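Local coordinates for aminotransferase (Paracoccus denitrificans, PDB 4GRX), which is a pyridoxal phosphate-dependent class III omega-aminotransferase that probably transfers amino groups from amines or omega-amino acids to keto acceptors, at residues A207-V210 and A211-A214. Sequence-based numbering, arbitrary orientation.
Sequences AQFV and ARLA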
# COMPACT_ATOMS: atom_id res chain seq x y z
N ALA A 207 -31.10 -18.11 15.89
CA ALA A 207 -31.66 -18.50 14.58
C ALA A 207 -32.57 -17.41 13.99
O ALA A 207 -32.54 -17.14 12.77
CB ALA A 207 -32.41 -19.82 14.68
N GLN A 208 -33.38 -16.80 14.85
CA GLN A 208 -34.23 -15.67 14.46
C GLN A 208 -33.39 -14.45 14.10
O GLN A 208 -33.71 -13.73 13.16
CB GLN A 208 -35.23 -15.33 15.58
CG GLN A 208 -36.34 -16.35 15.79
CD GLN A 208 -37.05 -16.16 17.11
OE1 GLN A 208 -36.56 -15.45 17.99
NE2 GLN A 208 -38.19 -16.80 17.27
N PHE A 209 -32.32 -14.23 14.85
CA PHE A 209 -31.35 -13.20 14.53
C PHE A 209 -30.71 -13.41 13.16
O PHE A 209 -30.60 -12.45 12.39
CB PHE A 209 -30.28 -13.15 15.62
CG PHE A 209 -29.21 -12.13 15.38
CD1 PHE A 209 -29.49 -10.77 15.44
CD2 PHE A 209 -27.90 -12.53 15.09
CE1 PHE A 209 -28.49 -9.83 15.23
CE2 PHE A 209 -26.90 -11.59 14.86
CZ PHE A 209 -27.19 -10.24 14.95
N VAL A 210 -30.29 -14.64 12.86
CA VAL A 210 -29.66 -14.94 11.56
C VAL A 210 -30.66 -14.78 10.43
O VAL A 210 -30.32 -14.27 9.35
CB VAL A 210 -28.99 -16.33 11.52
CG1 VAL A 210 -28.68 -16.74 10.07
CG2 VAL A 210 -27.72 -16.34 12.36
N ALA A 211 -31.91 -15.19 10.67
CA ALA A 211 -32.96 -14.99 9.67
C ALA A 211 -33.24 -13.49 9.42
O ALA A 211 -33.48 -13.10 8.27
CB ALA A 211 -34.21 -15.74 10.05
N ARG A 212 -33.18 -12.66 10.47
CA ARG A 212 -33.38 -11.22 10.32
C ARG A 212 -32.29 -10.60 9.46
O ARG A 212 -32.58 -9.74 8.64
CB ARG A 212 -33.51 -10.48 11.65
CG ARG A 212 -33.53 -8.96 11.53
CD ARG A 212 -34.14 -8.25 12.73
NE ARG A 212 -33.47 -8.53 14.01
CZ ARG A 212 -32.37 -7.91 14.45
NH1 ARG A 212 -31.81 -6.97 13.71
NH2 ARG A 212 -31.84 -8.24 15.63
N LEU A 213 -31.05 -11.05 9.62
CA LEU A 213 -29.97 -10.50 8.78
C LEU A 213 -30.04 -10.99 7.32
O LEU A 213 -29.67 -10.27 6.40
CB LEU A 213 -28.58 -10.75 9.37
CG LEU A 213 -28.24 -10.17 10.76
CD1 LEU A 213 -26.85 -10.62 11.19
CD2 LEU A 213 -28.35 -8.66 10.83
N ALA A 214 -30.52 -12.22 7.12
CA ALA A 214 -30.69 -12.74 5.77
C ALA A 214 -31.75 -11.87 5.08
O ALA A 214 -31.60 -11.45 3.94
CB ALA A 214 -31.12 -14.21 5.82
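In the first turns of helix 206-224, the ring of Phe-209 meets two side chains of the next turn, Arg-212 at i+3 and Leu-213 at i+4. Four successive i-to-i+4 backbone hydrogen bonds hold this frame, among them Leu-213 N to Phe-209 O at 3.1 Å. With CG of Phe-209 anti to its own backbone N (chi1 179°), the ring reaches forward beside the next turn. Leu-213 CG sits over one ring face, and its CD1 comes 3.8 Å from Phe-209 CZ. Arg-212 comes to the ring edge instead: a bend at chi3 (58°) brings NH2 to 3.5 Å from Phe-209 CD1, in the ring plane, with guanidinium and ring turned 72° apart. That same NH2 forms a salt bridge with Glu-204 and a hydrogen bond to Tyr-199 O, tying the helix to the chain just before it. Replacing Phe-209 with an alanine removes the ring and would probably open a gap beside Leu-213 CG and CD1, with no ring edge left beside Arg-212 NH2. Val-210 and Ala-214 touch Ala-253 of helix 250-260, while Leu-213 reaches Tyr-250 of that helix and Thr-192, just past strand 188-191 at the edge of the seven-stranded sheet.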